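Borrelidin polyketide synthase, type I (Streptomyces parvulus, PDB 6OBT) is a modular polyketide synthase whose dehydratase domain, captured in this structure, probably removes water from beta-hydroxyacyl intermediates on the way to borrelidin. Local coordinates at residues 105-110 with 256-261; 122-127 with 137-142; 206-211 with 275-280. All blocks are in the same frame, centred on the assembly; numbering follows the deposited sequence.

Contact 1: residues 105-110 with 256-261; sequences LTLQSP and FAFSDV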
ATOM      1  N   LEU A 105      18.764  13.303  -5.182  1.00 42.44           N
ATOM      2  CA  LEU A 105      18.066  13.050  -3.922  1.00 42.79           C
ATOM      3  C   LEU A 105      18.532  14.069  -2.890  1.00 42.71           C
ATOM      4  O   LEU A 105      19.737  14.257  -2.688  1.00 41.69           O
ATOM      5  CB  LEU A 105      18.293  11.626  -3.398  1.00 40.20           C
ATOM      6  CG  LEU A 105      17.240  11.214  -2.361  1.00 38.42           C
ATOM      7  CD1 LEU A 105      15.870  11.032  -3.019  1.00 39.70           C
ATOM      8  CD2 LEU A 105      17.639   9.966  -1.604  1.00 40.75           C
ATOM      9  N   THR A 106      17.580  14.734  -2.248  1.00 35.02           N
ATOM     10  CA  THR A 106      17.875  15.784  -1.285  1.00 38.41           C
ATOM     11  C   THR A 106      17.259  15.386   0.043  1.00 40.30           C
ATOM     12  O   THR A 106      16.055  15.094   0.102  1.00 36.94           O
ATOM     13  CB  THR A 106      17.312  17.128  -1.746  1.00 45.18           C
ATOM     14  OG1 THR A 106      17.588  17.304  -3.143  1.00 51.34           O
ATOM     15  CG2 THR A 106      17.956  18.259  -0.955  1.00 46.15           C
ATOM     16  N   LEU A 107      18.076  15.335   1.091  1.00 41.47           N
ATOM     17  CA  LEU A 107      17.553  14.931   2.391  1.00 45.76           C
ATOM     18  C   LEU A 107      16.909  16.121   3.093  1.00 50.52           C
ATOM     19  O   LEU A 107      17.287  17.277   2.879  1.00 49.03           O
ATOM     20  CB  LEU A 107      18.662  14.322   3.253  1.00 44.78           C
ATOM     21  CG  LEU A 107      19.374  13.143   2.575  1.00 43.91           C
ATOM     22  CD1 LEU A 107      20.391  12.481   3.477  1.00 44.81           C
ATOM     23  CD2 LEU A 107      18.364  12.103   2.077  1.00 42.73           C
ATOM     24  N   GLN A 108      15.901  15.830   3.924  1.00 45.23           N
ATOM     25  CA  GLN A 108      15.185  16.879   4.642  1.00 49.62           C
ATOM     26  C   GLN A 108      15.285  16.553   6.124  1.00 49.36           C
ATOM     27  O   GLN A 108      16.395  16.498   6.659  1.00 53.23           O
ATOM     28  CB  GLN A 108      13.764  17.020   4.120  1.00 52.36           C
ATOM     29  CG  GLN A 108      13.674  17.360   2.641  1.00 61.18           C
ATOM     30  CD  GLN A 108      12.236  17.558   2.187  1.00 71.18           C
ATOM     31  OE1 GLN A 108      11.313  17.552   3.000  1.00 77.20           O
ATOM     32  NE2 GLN A 108      12.043  17.730   0.885  1.00 70.52           N
ATOM     33  N   SER A 109      14.174  16.297   6.796  1.00 52.20           N
ATOM     34  CA  SER A 109      14.188  16.045   8.228  1.00 52.06           C
ATOM     35  C   SER A 109      14.875  14.715   8.517  1.00 49.03           C
ATOM     36  O   SER A 109      14.659  13.738   7.791  1.00 45.30           O
ATOM     37  CB  SER A 109      12.756  16.004   8.768  1.00 50.87           C
ATOM     38  OG  SER A 109      12.012  17.117   8.310  1.00 62.35           O
ATOM     39  N   PRO A 110      15.670  14.629   9.576  1.00 55.16           N
ATOM     40  CA  PRO A 110      16.258  13.342   9.948  1.00 56.26           C
ATOM     41  C   PRO A 110      15.229  12.457  10.638  1.00 50.99           C
ATOM     42  O   PRO A 110      14.176  12.912  11.100  1.00 44.49           O
ATOM     43  CB  PRO A 110      17.388  13.739  10.905  1.00 62.34           C
ATOM     44  CG  PRO A 110      16.861  14.986  11.568  1.00 63.41           C
ATOM     45  CD  PRO A 110      16.007  15.697  10.538  1.00 60.46           C
ATOM     46  N   PHE A 256      23.830  15.524   2.588  1.00 52.63           N
ATOM     47  CA  PHE A 256      22.661  16.376   2.377  1.00 52.14           C
ATOM     48  C   PHE A 256      22.047  16.158   0.995  1.00 51.31           C
ATOM     49  O   PHE A 256      20.881  15.762   0.889  1.00 49.62           O
ATOM     50  CB  PHE A 256      23.044  17.848   2.581  1.00 53.12           C
ATOM     51  CG  PHE A 256      22.018  18.832   2.079  1.00 54.18           C
ATOM     52  CD1 PHE A 256      20.684  18.739   2.463  1.00 55.99           C
ATOM     53  CD2 PHE A 256      22.396  19.868   1.239  1.00 54.25           C
ATOM     54  CE1 PHE A 256      19.748  19.651   1.994  1.00 53.18           C
ATOM     55  CE2 PHE A 256      21.459  20.784   0.773  1.00 52.40           C
ATOM     56  CZ  PHE A 256      20.146  20.676   1.144  1.00 52.65           C
ATOM     57  N   ALA A 257      22.804  16.413  -0.075  1.00 42.99           N
ATOM     58  CA  ALA A 257      22.265  16.325  -1.429  1.00 42.66           C
ATOM     59  C   ALA A 257      23.127  15.404  -2.280  1.00 45.49           C
ATOM     60  O   ALA A 257      24.359  15.522  -2.275  1.00 49.12           O
ATOM     61  CB  ALA A 257      22.166  17.713  -2.076  1.00 45.19           C
ATOM     62  N   PHE A 258      22.465  14.497  -3.010  1.00 35.18           N
ATOM     63  CA  PHE A 258      23.084  13.498  -3.864  1.00 38.21           C
ATOM     64  C   PHE A 258      22.704  13.750  -5.318  1.00 41.91           C
ATOM     65  O   PHE A 258      21.544  14.036  -5.636  1.00 38.92           O
ATOM     66  CB  PHE A 258      22.651  12.071  -3.497  1.00 41.09           C
ATOM     67  CG  PHE A 258      23.146  11.590  -2.160  1.00 43.45           C
ATOM     68  CD1 PHE A 258      22.501  11.976  -0.982  1.00 44.08           C
ATOM     69  CD2 PHE A 258      24.220  10.713  -2.080  1.00 38.10           C
ATOM     70  CE1 PHE A 258      22.946  11.517   0.246  1.00 43.18           C
ATOM     71  CE2 PHE A 258      24.668  10.240  -0.863  1.00 42.09           C
ATOM     72  CZ  PHE A 258      24.045  10.641   0.302  1.00 43.42           C
ATOM     73  N   SER A 259      23.669  13.603  -6.211  1.00 43.89           N
ATOM     74  CA  SER A 259      23.400  13.729  -7.630  1.00 47.93           C
ATOM     75  C   SER A 259      24.069  12.563  -8.348  1.00 43.66           C
ATOM     76  O   SER A 259      25.222  12.234  -8.052  1.00 45.14           O
ATOM     77  CB  SER A 259      23.907  15.084  -8.157  1.00 62.34           C
ATOM     78  OG  SER A 259      23.113  15.561  -9.234  1.00 68.97           O
ATOM     79  N   ASP A 260      23.314  11.901  -9.229  1.00 41.08           N
ATOM     80  CA  ASP A 260      23.814  10.889 -10.165  1.00 43.20           C
ATOM     81  C   ASP A 260      24.470   9.709  -9.438  1.00 42.35           C
ATOM     82  O   ASP A 260      25.662   9.422  -9.599  1.00 36.97           O
ATOM     83  CB  ASP A 260      24.789  11.520 -11.167  1.00 48.58           C
ATOM     84  CG  ASP A 260      24.129  12.562 -12.037  1.00 56.82           C
ATOM     85  OD1 ASP A 260      24.757  13.615 -12.278  1.00 63.37           O
ATOM     86  OD2 ASP A 260      22.979  12.334 -12.469  1.00 59.41           O
ATOM     87  N   VAL A 261      23.643   8.992  -8.679  1.00 38.88           N
ATOM     88  CA  VAL A 261      24.070   7.804  -7.945  1.00 37.93           C
ATOM     89  C   VAL A 261      23.688   6.566  -8.742  1.00 35.13           C
ATOM     90  O   VAL A 261      22.534   6.424  -9.173  1.00 35.55           O
ATOM     91  CB  VAL A 261      23.443   7.749  -6.543  1.00 36.85           C
ATOM     92  CG1 VAL A 261      24.091   6.638  -5.726  1.00 36.72           C
ATOM     93  CG2 VAL A 261      23.564   9.090  -5.850  1.00 39.15           C
TER

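Contact 2: residues 122-127 with 137-142; sequences RVVVTE and SMHSRR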
ATOM      1  N   ARG A 122       7.549   4.854   4.077  1.00 32.82           N
ATOM      2  CA  ARG A 122       7.052   4.771   2.708  1.00 30.79           C
ATOM      3  C   ARG A 122       8.103   5.284   1.732  1.00 33.09           C
ATOM      4  O   ARG A 122       8.756   6.295   1.993  1.00 32.29           O
ATOM      5  CB  ARG A 122       5.789   5.594   2.520  1.00 27.39           C
ATOM      6  CG  ARG A 122       4.687   5.258   3.492  1.00 33.88           C
ATOM      7  CD  ARG A 122       4.062   3.907   3.150  1.00 35.71           C
ATOM      8  NE  ARG A 122       2.852   3.675   3.931  1.00 35.53           N
ATOM      9  CZ  ARG A 122       2.797   2.926   5.027  1.00 40.86           C
ATOM     10  NH1 ARG A 122       3.897   2.332   5.485  1.00 40.14           N
ATOM     11  NH2 ARG A 122       1.640   2.776   5.672  1.00 41.95           N
ATOM     12  N   VAL A 123       8.225   4.617   0.589  1.00 31.36           N
ATOM     13  CA  VAL A 123       8.944   5.151  -0.558  1.00 30.60           C
ATOM     14  C   VAL A 123       7.940   5.259  -1.696  1.00 30.28           C
ATOM     15  O   VAL A 123       7.389   4.247  -2.138  1.00 33.36           O
ATOM     16  CB  VAL A 123      10.135   4.271  -0.962  1.00 30.70           C
ATOM     17  CG1 VAL A 123      10.956   4.970  -2.033  1.00 32.87           C
ATOM     18  CG2 VAL A 123      11.033   3.959   0.254  1.00 28.83           C
ATOM     19  N   VAL A 124       7.728   6.471  -2.191  1.00 31.03           N
ATOM     20  CA  VAL A 124       6.652   6.749  -3.130  1.00 34.47           C
ATOM     21  C   VAL A 124       7.267   7.140  -4.461  1.00 40.25           C
ATOM     22  O   VAL A 124       7.926   8.183  -4.562  1.00 36.31           O
ATOM     23  CB  VAL A 124       5.724   7.858  -2.621  1.00 35.46           C
ATOM     24  CG1 VAL A 124       4.726   8.213  -3.701  1.00 37.96           C
ATOM     25  CG2 VAL A 124       5.011   7.419  -1.331  1.00 37.50           C
ATOM     26  N   VAL A 125       7.035   6.326  -5.486  1.00 35.78           N
ATOM     27  CA  VAL A 125       7.593   6.568  -6.811  1.00 34.52           C
ATOM     28  C   VAL A 125       6.447   6.897  -7.751  1.00 36.33           C
ATOM     29  O   VAL A 125       5.471   6.141  -7.837  1.00 38.80           O
ATOM     30  CB  VAL A 125       8.409   5.364  -7.306  1.00 32.17           C
ATOM     31  CG1 VAL A 125       8.890   5.613  -8.733  1.00 39.16           C
ATOM     32  CG2 VAL A 125       9.608   5.123  -6.359  1.00 32.72           C
ATOM     33  N   THR A 126       6.556   8.033  -8.443  1.00 34.32           N
ATOM     34  CA  THR A 126       5.470   8.560  -9.253  1.00 41.03           C
ATOM     35  C   THR A 126       5.953   8.821 -10.675  1.00 45.48           C
ATOM     36  O   THR A 126       6.990   9.466 -10.880  1.00 38.83           O
ATOM     37  CB  THR A 126       4.903   9.844  -8.636  1.00 42.49           C
ATOM     38  OG1 THR A 126       4.597   9.613  -7.252  1.00 43.75           O
ATOM     39  CG2 THR A 126       3.625  10.251  -9.355  1.00 44.64           C
ATOM     40  N   GLU A 127       5.209   8.313 -11.653  1.00 48.21           N
ATOM     41  CA  GLU A 127       5.559   8.580 -13.040  1.00 55.66           C
ATOM     42  C   GLU A 127       5.302  10.051 -13.364  1.00 58.54           C
ATOM     43  O   GLU A 127       4.499  10.726 -12.716  1.00 62.26           O
ATOM     44  CB  GLU A 127       4.770   7.671 -13.982  1.00 57.87           C
ATOM     45  CG  GLU A 127       5.145   6.201 -13.869  1.00 62.69           C
ATOM     46  CD  GLU A 127       4.019   5.275 -14.300  1.00 70.56           C
ATOM     47  OE1 GLU A 127       3.338   5.590 -15.298  1.00 75.45           O
ATOM     48  OE2 GLU A 127       3.816   4.230 -13.641  1.00 70.50           O
ATOM     49  N   SER A 137       9.870  10.070  -3.238  1.00 36.09           N
ATOM     50  CA  SER A 137       9.880  10.732  -1.942  1.00 34.83           C
ATOM     51  C   SER A 137       9.826   9.675  -0.855  1.00 30.41           C
ATOM     52  O   SER A 137       9.275   8.587  -1.051  1.00 32.17           O
ATOM     53  CB  SER A 137       8.734  11.745  -1.797  1.00 39.36           C
ATOM     54  OG  SER A 137       7.444  11.142  -1.918  1.00 39.96           O
ATOM     55  N   MET A 138      10.435  10.005   0.282  1.00 29.66           N
ATOM     56  CA  MET A 138      10.602   9.108   1.421  1.00 31.31           C
ATOM     57  C   MET A 138       9.942   9.720   2.648  1.00 31.45           C
ATOM     58  O   MET A 138      10.155  10.901   2.942  1.00 32.77           O
ATOM     59  CB  MET A 138      12.081   8.868   1.710  1.00 32.37           C
ATOM     60  CG  MET A 138      12.777   7.993   0.670  1.00 42.22           C
ATOM     61  SD  MET A 138      12.992   8.846  -0.887  1.00 44.96           S
ATOM     62  CE  MET A 138      14.123   7.695  -1.681  1.00 40.67           C
ATOM     63  N   HIS A 139       9.171   8.916   3.378  1.00 34.12           N
ATOM     64  CA  HIS A 139       8.368   9.431   4.482  1.00 33.76           C
ATOM     65  C   HIS A 139       8.342   8.435   5.630  1.00 33.03           C
ATOM     66  O   HIS A 139       8.519   7.232   5.443  1.00 33.36           O
ATOM     67  CB  HIS A 139       6.911   9.710   4.070  1.00 34.10           C
ATOM     68  CG  HIS A 139       6.772  10.351   2.727  1.00 32.18           C
ATOM     69  ND1 HIS A 139       6.383  11.663   2.568  1.00 35.68           N
ATOM     70  CD2 HIS A 139       6.976   9.864   1.480  1.00 32.39           C
ATOM     71  CE1 HIS A 139       6.347  11.954   1.278  1.00 35.08           C
ATOM     72  NE2 HIS A 139       6.708  10.882   0.597  1.00 35.41           N
ATOM     73  N   SER A 140       8.046   8.943   6.821  1.00 36.17           N
ATOM     74  CA  SER A 140       7.874   8.076   7.971  1.00 32.71           C
ATOM     75  C   SER A 140       6.743   8.611   8.824  1.00 38.32           C
ATOM     76  O   SER A 140       6.335   9.769   8.690  1.00 38.76           O
ATOM     77  CB  SER A 140       9.157   7.960   8.784  1.00 36.41           C
ATOM     78  OG  SER A 140       9.260   9.024   9.716  1.00 40.92           O
ATOM     79  N   ARG A 141       6.217   7.736   9.681  1.00 37.51           N
ATOM     80  CA  ARG A 141       5.160   8.115  10.602  1.00 41.06           C
ATOM     81  C   ARG A 141       5.252   7.251  11.847  1.00 47.18           C
ATOM     82  O   ARG A 141       5.268   6.018  11.753  1.00 45.04           O
ATOM     83  CB  ARG A 141       3.781   7.971   9.963  1.00 39.30           C
ATOM     84  CG  ARG A 141       2.670   8.503  10.849  1.00 48.76           C
ATOM     85  CD  ARG A 141       1.344   8.380  10.162  1.00 53.72           C
ATOM     86  NE  ARG A 141       0.902   6.993  10.124  1.00 61.05           N
ATOM     87  CZ  ARG A 141      -0.296   6.605   9.694  1.00 66.01           C
ATOM     88  NH1 ARG A 141      -1.169   7.505   9.260  1.00 71.37           N
ATOM     89  NH2 ARG A 141      -0.615   5.317   9.695  1.00 58.11           N
ATOM     90  N   ARG A 142       5.329   7.905  13.001  1.00 53.47           N
ATOM     91  CA  ARG A 142       5.150   7.256  14.290  1.00 64.78           C
ATOM     92  C   ARG A 142       3.665   7.190  14.624  1.00 69.81           C
ATOM     93  O   ARG A 142       2.845   7.908  14.047  1.00 69.44           O
ATOM     94  CB  ARG A 142       5.913   7.999  15.387  1.00 74.95           C
ATOM     95  CG  ARG A 142       7.301   8.400  14.970  1.00 79.00           C
ATOM     96  CD  ARG A 142       8.119   8.934  16.131  1.00 88.63           C
ATOM     97  NE  ARG A 142       9.351   9.545  15.641  1.00 90.89           N
ATOM     98  CZ  ARG A 142      10.510   8.904  15.515  1.00 90.26           C
ATOM     99  NH1 ARG A 142      10.613   7.627  15.861  1.00 88.80           N
ATOM    100  NH2 ARG A 142      11.572   9.547  15.050  1.00 91.62           N
TER

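Contact 3: residues 206-211 with 275-280; sequences GEDLVA and IDPQNS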
ATOM      1  N   GLY A 206      47.511  11.956  -4.776  1.00 77.54           N
ATOM      2  CA  GLY A 206      47.435  13.279  -5.371  1.00 80.21           C
ATOM      3  C   GLY A 206      46.498  14.142  -4.549  1.00 79.92           C
ATOM      4  O   GLY A 206      46.668  14.294  -3.333  1.00 80.46           O
ATOM      5  N   GLU A 207      45.476  14.698  -5.199  1.00 78.48           N
ATOM      6  CA  GLU A 207      44.469  15.489  -4.502  1.00 75.69           C
ATOM      7  C   GLU A 207      43.259  14.667  -4.091  1.00 76.94           C
ATOM      8  O   GLU A 207      42.327  15.218  -3.497  1.00 69.50           O
ATOM      9  CB  GLU A 207      44.018  16.671  -5.372  1.00 91.72           C
ATOM     10  CG  GLU A 207      44.881  17.937  -5.228  1.00103.26           C
ATOM     11  CD  GLU A 207      44.432  18.839  -4.083  1.00112.51           C
ATOM     12  OE1 GLU A 207      44.802  18.566  -2.920  1.00115.49           O
ATOM     13  OE2 GLU A 207      43.713  19.827  -4.348  1.00116.03           O
ATOM     14  N   ASP A 208      43.255  13.371  -4.384  1.00 72.24           N
ATOM     15  CA  ASP A 208      42.144  12.496  -4.044  1.00 64.56           C
ATOM     16  C   ASP A 208      42.436  11.678  -2.793  1.00 63.50           C
ATOM     17  O   ASP A 208      43.583  11.478  -2.386  1.00 65.79           O
ATOM     18  CB  ASP A 208      41.819  11.544  -5.196  1.00 62.94           C
ATOM     19  CG  ASP A 208      41.362  12.263  -6.433  1.00 73.92           C
ATOM     20  OD1 ASP A 208      41.028  13.462  -6.340  1.00 74.39           O
ATOM     21  OD2 ASP A 208      41.332  11.624  -7.506  1.00 77.93           O
ATOM     22  N   LEU A 209      41.352  11.192  -2.195  1.00 60.19           N
ATOM     23  CA  LEU A 209      41.380  10.248  -1.092  1.00 64.54           C
ATOM     24  C   LEU A 209      41.041   8.851  -1.604  1.00 65.93           C
ATOM     25  O   LEU A 209      40.061   8.687  -2.339  1.00 60.39           O
ATOM     26  CB  LEU A 209      40.355  10.688  -0.048  1.00 66.76           C
ATOM     27  CG  LEU A 209      40.291  10.038   1.315  1.00 74.88           C
ATOM     28  CD1 LEU A 209      41.317  10.709   2.200  1.00 79.43           C
ATOM     29  CD2 LEU A 209      38.886  10.245   1.844  1.00 74.70           C
ATOM     30  N   VAL A 210      41.838   7.846  -1.224  1.00 57.13           N
ATOM     31  CA  VAL A 210      41.477   6.458  -1.503  1.00 63.49           C
ATOM     32  C   VAL A 210      41.507   5.657  -0.209  1.00 63.79           C
ATOM     33  O   VAL A 210      42.299   5.931   0.698  1.00 60.91           O
ATOM     34  CB  VAL A 210      42.360   5.789  -2.587  1.00 60.23           C
ATOM     35  CG1 VAL A 210      42.220   6.529  -3.906  1.00 57.33           C
ATOM     36  CG2 VAL A 210      43.845   5.722  -2.146  1.00 60.00           C
ATOM     37  N   ALA A 211      40.622   4.661  -0.130  1.00 57.21           N
ATOM     38  CA  ALA A 211      40.414   3.927   1.108  1.00 56.00           C
ATOM     39  C   ALA A 211      39.931   2.512   0.821  1.00 52.15           C
ATOM     40  O   ALA A 211      39.223   2.265  -0.163  1.00 51.69           O
ATOM     41  CB  ALA A 211      39.400   4.643   2.011  1.00 51.97           C
ATOM     42  N   ILE A 275      37.682   9.192  -3.672  1.00 57.12           N
ATOM     43  CA  ILE A 275      36.899  10.399  -3.428  1.00 55.46           C
ATOM     44  C   ILE A 275      37.653  11.586  -4.013  1.00 56.51           C
ATOM     45  O   ILE A 275      38.850  11.758  -3.750  1.00 57.53           O
ATOM     46  CB  ILE A 275      36.634  10.610  -1.922  1.00 55.00           C
ATOM     47  CG1 ILE A 275      36.012   9.350  -1.307  1.00 50.68           C
ATOM     48  CG2 ILE A 275      35.740  11.838  -1.685  1.00 55.88           C
ATOM     49  CD1 ILE A 275      35.644   9.501   0.162  1.00 54.21           C
ATOM     50  N   ASP A 276      36.951  12.411  -4.785  1.00 59.33           N
ATOM     51  CA  ASP A 276      37.527  13.606  -5.409  1.00 67.74           C
ATOM     52  C   ASP A 276      36.798  14.842  -4.901  1.00 74.31           C
ATOM     53  O   ASP A 276      35.662  15.106  -5.336  1.00 74.42           O
ATOM     54  CB  ASP A 276      37.433  13.515  -6.935  1.00 66.65           C
ATOM     55  CG  ASP A 276      37.758  14.838  -7.652  1.00 73.53           C
ATOM     56  OD1 ASP A 276      37.596  14.885  -8.891  1.00 78.57           O
ATOM     57  OD2 ASP A 276      38.185  15.822  -7.012  1.00 77.93           O
ATOM     58  N   PRO A 277      37.402  15.645  -4.024  1.00 84.15           N
ATOM     59  CA  PRO A 277      36.723  16.849  -3.523  1.00 86.77           C
ATOM     60  C   PRO A 277      36.643  18.008  -4.509  1.00 87.31           C
ATOM     61  O   PRO A 277      36.072  19.046  -4.159  1.00 87.73           O
ATOM     62  CB  PRO A 277      37.574  17.235  -2.299  1.00 92.50           C
ATOM     63  CG  PRO A 277      38.304  15.984  -1.921  1.00 89.22           C
ATOM     64  CD  PRO A 277      38.594  15.313  -3.229  1.00 87.42           C
ATOM     65  N   GLN A 278      37.185  17.891  -5.721  1.00 92.40           N
ATOM     66  CA  GLN A 278      37.057  18.997  -6.666  1.00100.96           C
ATOM     67  C   GLN A 278      35.692  19.022  -7.338  1.00 95.17           C
ATOM     68  O   GLN A 278      35.328  20.035  -7.944  1.00 99.89           O
ATOM     69  CB  GLN A 278      38.170  18.944  -7.716  1.00106.48           C
ATOM     70  CG  GLN A 278      39.478  19.586  -7.253  1.00115.00           C
ATOM     71  CD  GLN A 278      39.377  21.097  -7.085  1.00120.87           C
ATOM     72  OE1 GLN A 278      38.724  21.778  -7.876  1.00125.66           O
ATOM     73  NE2 GLN A 278      40.027  21.626  -6.053  1.00120.66           N
ATOM     74  N   ASN A 279      34.941  17.932  -7.250  1.00 82.03           N
ATOM     75  CA  ASN A 279      33.502  17.967  -7.471  1.00 83.02           C
ATOM     76  C   ASN A 279      32.816  16.965  -6.552  1.00 71.59           C
ATOM     77  O   ASN A 279      31.848  16.306  -6.946  1.00 73.07           O
ATOM     78  CB  ASN A 279      33.142  17.706  -8.936  1.00 85.77           C
ATOM     79  CG  ASN A 279      34.090  16.735  -9.620  1.00 82.79           C
ATOM     80  OD1 ASN A 279      34.316  15.622  -9.138  1.00 77.82           O
ATOM     81  ND2 ASN A 279      34.635  17.147 -10.761  1.00 86.59           N
ATOM     82  N   SER A 280      33.329  16.843  -5.315  1.00 66.43           N
ATOM     83  CA  SER A 280      32.868  15.926  -4.267  1.00 66.56           C
ATOM     84  C   SER A 280      32.203  14.659  -4.795  1.00 59.73           C
ATOM     85  O   SER A 280      31.028  14.389  -4.507  1.00 59.42           O
ATOM     86  CB  SER A 280      31.925  16.648  -3.303  1.00 78.36           C
ATOM     87  OG  SER A 280      31.127  17.611  -3.970  1.00 86.63           O
TER

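Contact 1: residues 105-110 with 256-261
Leu105 and Phe258 form an antiparallel hydrogen-bonded pair, and the short strands 105-107 and 256-259 run at 173° to each other with their axes 4.7 Å apart. Both bonds of the pair are made: Leu105 N gives to Phe258 O at 2.9 Å, and Phe258 N returns to Leu105 O at 2.8 Å. The carbonyl of Leu105 also receives a CA-H contact from Ala257, the residue that faces Thr106 in the next, non-hydrogen-bonded pair. One residue further, Leu107 N meets Phe256 O at 2.8 Å in an almost straight bond. Beyond Leu107 the first strand ends, and Gln108 passes to other partners, its NE2 bonding Glu152.

The two strands belong to different halves of the dehydratase, and their pairing is the seam of its double hot-dog fold. A classic beta bulge lies in the second strand, where Phe256 and Ala257 together face Val299 of strand 291-301.

The side chains of Leu105 and Phe258 are buried on one face, where Val87 of helix 83-97 touches both. With CG set beside its own backbone N (chi1 -68°), the Phe258 ring brings its edge to Leu105 O, which lies in the ring plane. Leu107 CD1 reaches the same ring at its edge, 4.2 Å from Phe258 CE1, while Leu107 CB and CG rest on the carbonyl oxygen of Phe256.

Thr106 and Ala257, on the other face, are partly exposed. Phe256 starts out away from the first strand, but its ring returns to lie alongside Thr106, and Thr106 CG2 comes obliquely to within 3.7 Å of Phe256 CE1. At the edge of that ring, near its plane, Phe256 CE1 also stands 3.5 Å from Leu107 O.

Contact 2: residues 122-127 with 137-142
The beta hairpin of strands 119-127 and 134-142, part of the N-terminal hot-dog half of the dehydratase, is held here by two antiparallel hydrogen-bonded pairs, Arg122 with His139 and Val124 with Ser137. Each pair closes both of its bonds. Arg122 N to His139 O and Val124 N to Ser137 O each measure 2.9 Å, and the return bonds from His139 N and Ser137 N are slightly longer. Between the pairs, Val123 and Met138 face each other without a hydrogen bond, but their CA-H groups lean on the carbonyls across the way: Met138 CA lies 3.4 Å from Arg122 O.

Val123 and Met138 point the same way, into the core against helix 83-97. A bend at chi2 (71°) turns the thioether of Met138, and its terminal CE lies 4.2 Å from Val123 CG1. Trp86 and Ala90 of the helix pack on Met138, and Leu89 packs on Val123.

The other face belongs to Arg122, Val124, Ser137 and His139, and it looks toward the second subunit. The guanidinium group of Arg122 leads away from the hairpin partner and bonds through NE to the backbone oxygen of Asp50 and through NH1 to that of Gly36, both of the second subunit. Arg141, further along strand 134-142, makes a salt bridge to the carboxylate of the same Asp50.

Within this face Val124 CB touches Ser137 OG at 3.8 Å, and Val124 CG2 approaches the imidazole of His139 obliquely. The serine hydroxyl sits between its own backbone N and carbonyl carbon (chi1 61°), while the imidazole of His139 reaches back along the strand, and Ser137 OG meets His139 NE2 in the plane of the ring at 2.6 Å.

Contact 3: residues 206-211 with 275-280
Leu209 and Ile275 make the tight part of this contact, a hydrogen-bonded antiparallel pair in which Ile275 N binds Leu209 O at 2.8 Å and Leu209 N binds Ile275 O at 3.0 Å. Their side chains run alongside each other on one face of the strands, ending with Leu209 CD2 against Ile275 CD1 at 3.7 Å. Trp282 and Val238 also pack on Ile275. Asp208 CB is close as well, 3.3 Å from Ile275 O. The side chain of Asp208 slants across that of Asp276, their carboxylate planes 34° apart. Asp208 OD1 stands only 3.8 Å from Asp276 OD2, an approach of like charges that is probably eased by Arg274, which forms a salt bridge with Asp208 OD2.

Toward the surface the fit is looser. Pro277 CD merely rests on Glu207 O at 3.7 Å, and the exposed side chains of Glu207 and Gln278 come no nearer than 4.4 Å, Glu207 OE2 to Gln278 NE2.

Asp276 also shapes the bend that follows. Its OD2 accepts Gln278 N at 2.6 Å from above the carboxylate plane, an Asx turn set within the type I beta turn of Asp276 to Asn279, which leads from strand 270-276 toward strand 281-286.

In the fold
Following the chain from the N terminus, the first of these segments lies on strand 101-107, after several earlier strands and helix 83-97; its partner in contact 1 arrives only some 146 residues later. Inside that long loop, contact 2 closes a short one, the hairpin of strands 119-127 and 134-142, and is therefore nested. The two meet in the core, where Leu105 CD1 packs on Met138 CE. Contact 3 opens at 206-211, before contact 1 has closed, and ends at 275-280 after it, so these two loops cross. Contact 2 belongs to the N-terminal hot-dog half, contact 3 to the C-terminal one, with centres about 33 Å apart, and contact 1 joins the halves between them.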